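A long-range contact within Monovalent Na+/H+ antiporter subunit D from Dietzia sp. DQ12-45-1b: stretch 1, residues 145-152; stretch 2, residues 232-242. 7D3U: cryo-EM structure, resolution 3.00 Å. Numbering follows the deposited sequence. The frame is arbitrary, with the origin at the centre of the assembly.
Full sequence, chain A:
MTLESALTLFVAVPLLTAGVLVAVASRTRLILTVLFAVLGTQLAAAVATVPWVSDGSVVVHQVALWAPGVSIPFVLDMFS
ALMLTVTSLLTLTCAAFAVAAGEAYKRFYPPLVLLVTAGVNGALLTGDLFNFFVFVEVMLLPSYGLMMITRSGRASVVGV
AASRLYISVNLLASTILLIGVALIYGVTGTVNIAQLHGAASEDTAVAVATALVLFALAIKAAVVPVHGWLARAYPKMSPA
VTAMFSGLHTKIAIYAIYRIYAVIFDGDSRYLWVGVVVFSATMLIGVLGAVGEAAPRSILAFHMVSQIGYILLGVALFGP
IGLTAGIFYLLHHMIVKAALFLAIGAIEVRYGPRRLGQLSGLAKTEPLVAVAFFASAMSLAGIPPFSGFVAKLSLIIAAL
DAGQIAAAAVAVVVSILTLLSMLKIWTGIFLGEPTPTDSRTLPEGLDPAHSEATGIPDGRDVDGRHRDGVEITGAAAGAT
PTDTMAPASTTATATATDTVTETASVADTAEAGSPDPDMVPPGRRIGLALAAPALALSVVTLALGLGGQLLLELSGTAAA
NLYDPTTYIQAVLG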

# COMPACT_ATOMS: atom_id res chain seq x y z
N GLY A 145 -2.30 13.88 -0.59
CA GLY A 145 -2.99 14.93 0.14
C GLY A 145 -3.81 14.40 1.29
O GLY A 145 -3.92 15.05 2.33
N LEU A 146 -4.40 13.21 1.14
CA LEU A 146 -5.18 12.61 2.21
C LEU A 146 -4.31 12.13 3.36
O LEU A 146 -4.82 11.96 4.47
CB LEU A 146 -6.01 11.45 1.67
CG LEU A 146 -7.21 11.82 0.79
CD1 LEU A 146 -7.93 10.57 0.34
CD2 LEU A 146 -8.14 12.74 1.54
N MET A 147 -3.02 11.90 3.12
CA MET A 147 -2.13 11.48 4.20
C MET A 147 -1.83 12.61 5.18
O MET A 147 -1.33 12.33 6.27
CB MET A 147 -0.83 10.93 3.63
CG MET A 147 -1.00 9.68 2.79
SD MET A 147 0.56 9.00 2.21
CE MET A 147 1.30 8.53 3.77
N MET A 148 -2.12 13.85 4.81
CA MET A 148 -1.97 14.98 5.72
C MET A 148 -3.26 15.34 6.44
O MET A 148 -3.20 16.00 7.48
CB MET A 148 -1.46 16.21 4.96
CG MET A 148 -0.11 16.02 4.29
SD MET A 148 1.27 16.48 5.35
CE MET A 148 1.72 14.88 6.02
N ILE A 149 -4.41 14.92 5.92
CA ILE A 149 -5.68 15.17 6.59
C ILE A 149 -5.74 14.32 7.85
O ILE A 149 -5.71 13.08 7.78
CB ILE A 149 -6.86 14.87 5.66
CG1 ILE A 149 -6.85 15.81 4.46
CG2 ILE A 149 -8.17 14.99 6.42
CD1 ILE A 149 -7.04 17.25 4.83
N THR A 150 -5.83 14.97 9.01
CA THR A 150 -5.90 14.28 10.28
C THR A 150 -7.12 14.75 11.05
O THR A 150 -7.71 15.79 10.74
CB THR A 150 -4.63 14.50 11.11
OG1 THR A 150 -3.50 13.99 10.39
CG2 THR A 150 -4.73 13.78 12.44
N ARG A 151 -7.50 13.97 12.06
CA ARG A 151 -8.65 14.32 12.89
C ARG A 151 -8.46 15.67 13.57
O ARG A 151 -9.44 16.40 13.78
CB ARG A 151 -8.90 13.22 13.92
CG ARG A 151 -9.87 13.58 15.02
CD ARG A 151 -10.07 12.43 15.99
NE ARG A 151 -8.89 12.17 16.80
CZ ARG A 151 -7.99 11.22 16.53
NH1 ARG A 151 -6.95 11.06 17.33
NH2 ARG A 151 -8.14 10.45 15.47
N SER A 152 -7.23 16.02 13.92
CA SER A 152 -6.94 17.27 14.60
C SER A 152 -6.50 18.38 13.66
O SER A 152 -6.25 19.50 14.13
CB SER A 152 -5.86 17.06 15.66
OG SER A 152 -4.67 16.56 15.07
N ARG A 232 5.41 0.38 7.02
CA ARG A 232 5.91 1.56 7.71
C ARG A 232 5.30 2.85 7.19
O ARG A 232 5.83 3.93 7.46
CB ARG A 232 7.43 1.63 7.61
CG ARG A 232 8.14 0.39 8.12
CD ARG A 232 7.95 0.21 9.61
NE ARG A 232 8.46 1.36 10.35
CZ ARG A 232 8.37 1.49 11.67
NH1 ARG A 232 8.86 2.56 12.27
NH2 ARG A 232 7.77 0.55 12.39
N ALA A 233 4.20 2.78 6.44
CA ALA A 233 3.56 3.99 5.94
C ALA A 233 2.08 4.01 6.27
O ALA A 233 1.50 5.08 6.48
CB ALA A 233 3.77 4.12 4.43
N TYR A 234 1.45 2.84 6.31
CA TYR A 234 0.02 2.76 6.61
C TYR A 234 -0.26 2.94 8.10
O TYR A 234 -1.26 3.59 8.44
CB TYR A 234 -0.56 1.43 6.12
CG TYR A 234 -0.99 1.45 4.68
CD1 TYR A 234 -0.12 1.89 3.68
CD2 TYR A 234 -2.26 1.04 4.31
CE1 TYR A 234 -0.51 1.91 2.36
CE2 TYR A 234 -2.66 1.06 2.98
CZ TYR A 234 -1.78 1.50 2.02
OH TYR A 234 -2.16 1.52 0.70
N PRO A 235 0.54 2.39 9.02
CA PRO A 235 0.31 2.69 10.44
C PRO A 235 0.32 4.18 10.76
O PRO A 235 -0.48 4.64 11.57
CB PRO A 235 1.45 1.95 11.14
CG PRO A 235 1.73 0.81 10.27
CD PRO A 235 1.52 1.29 8.87
N LYS A 236 1.22 4.94 10.14
CA LYS A 236 1.38 6.36 10.45
C LYS A 236 0.49 7.24 9.58
O LYS A 236 0.96 8.17 8.93
CB LYS A 236 2.85 6.74 10.32
CG LYS A 236 3.78 5.73 10.94
CD LYS A 236 5.16 5.79 10.33
CE LYS A 236 5.92 4.51 10.61
NZ LYS A 236 5.54 3.94 11.93
N MET A 237 -0.80 6.93 9.56
CA MET A 237 -1.78 7.72 8.83
C MET A 237 -3.05 7.81 9.65
O MET A 237 -3.25 7.06 10.61
CB MET A 237 -2.07 7.13 7.44
CG MET A 237 -0.94 7.28 6.45
SD MET A 237 -1.11 6.17 5.05
CE MET A 237 -2.88 6.22 4.81
N SER A 238 -3.91 8.75 9.27
CA SER A 238 -5.18 8.91 9.96
C SER A 238 -5.98 7.62 9.87
O SER A 238 -5.90 6.91 8.87
CB SER A 238 -5.97 10.08 9.37
OG SER A 238 -7.34 9.98 9.69
N PRO A 239 -6.77 7.28 10.90
CA PRO A 239 -7.47 5.99 10.89
C PRO A 239 -8.43 5.80 9.73
O PRO A 239 -8.68 4.66 9.32
CB PRO A 239 -8.20 5.98 12.24
CG PRO A 239 -7.40 6.90 13.10
CD PRO A 239 -6.93 7.98 12.18
N ALA A 240 -8.99 6.88 9.19
CA ALA A 240 -9.90 6.77 8.06
C ALA A 240 -9.16 6.70 6.73
O ALA A 240 -9.58 5.98 5.82
CB ALA A 240 -10.88 7.94 8.04
N VAL A 241 -8.06 7.44 6.61
CA VAL A 241 -7.29 7.45 5.37
C VAL A 241 -6.68 6.08 5.11
O VAL A 241 -6.70 5.58 3.97
CB VAL A 241 -6.21 8.54 5.42
CG1 VAL A 241 -5.57 8.70 4.06
CG2 VAL A 241 -6.83 9.86 5.86
N THR A 242 -6.15 5.43 6.14
CA THR A 242 -5.58 4.10 5.95
C THR A 242 -6.66 3.07 5.64
O THR A 242 -6.42 2.14 4.87
CB THR A 242 -4.78 3.68 7.18
OG1 THR A 242 -4.32 2.34 7.01
CG2 THR A 242 -5.62 3.76 8.44

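The two stretches meet without a single hydrogen bond between them, so the contact rests on apolar packing and on carbon atoms set against backbone carbonyls. It is modest in size, burying 346 Å² summed over both sides, and it joins parts of the chain at least 86 residues apart. Stretch 1 brings the last part of a helix and the loop that follows it; stretch 2 runs through a loop into a new helix. The backbones approach at three places: the CA atoms of Leu146 and Val241 lie 6.4 Å apart, those of Met147 and Met237 6.0 Å, and those of Thr150 and Ser238 5.4 Å. The backbone hydrogen bonds stay within each stretch. Met148 N donates to Gly145 O at 3.3 Å, while Thr242 N donates to Ser238 O at 3.1 Å, a helical i to i+4 bond.

The apolar packing has two centres. Val241 points toward stretch 1 and Leu146 toward stretch 2, so that Leu146 CB comes within 3.7 Å of Val241 CG1. A branched, compact valine suits this place because both its methyls start close to the backbone: both lie against Leu146 O, Val241 CG2 at 3.2 Å and Val241 CG1 at 3.4 Å. The second centre pairs two methionines, Met147 CE lying 3.6 Å from Met237 SD. Both CA-to-CB bonds point sideways, yet the long, unbranched side chain of Met147, with chi1 m, chi2 t and chi3 p, brings its terminal methyl to the other stretch. The polarizable sulfur of Met237 favours such dispersion contact.

Other contacts set carbon against carbonyl oxygen. Leu146 O, besides meeting the valine methyls, accepts a weak hydrogen bond from Ile149 N at 3.3 Å. Ile149 O lies 3.4 Å from Ser238 CB, its nearest atom in that residue, and Ser238 CB also sits 4.3 Å from Thr150 CA. Ser238 points toward stretch 1, and its small side chain fits where the backbones come nearest. Its OG is hydrogen-bonded elsewhere in the structure, so the polar group is satisfied.

A looser contact comes from Arg151. Its chi1 and chi2, both t, lead the chain out past CB; the turn at chi3 (p) and chi4 (-98°) then brings the guanidinium back toward stretch 2, where Arg151 NH2 lies 4.3 Å from Pro239 CD, with the proline carbon at the edge of the group, near its plane. Proline offers no polar side-chain partner, so this is simple packing; the arginine's NH1 finds its hydrogen bond elsewhere in the structure.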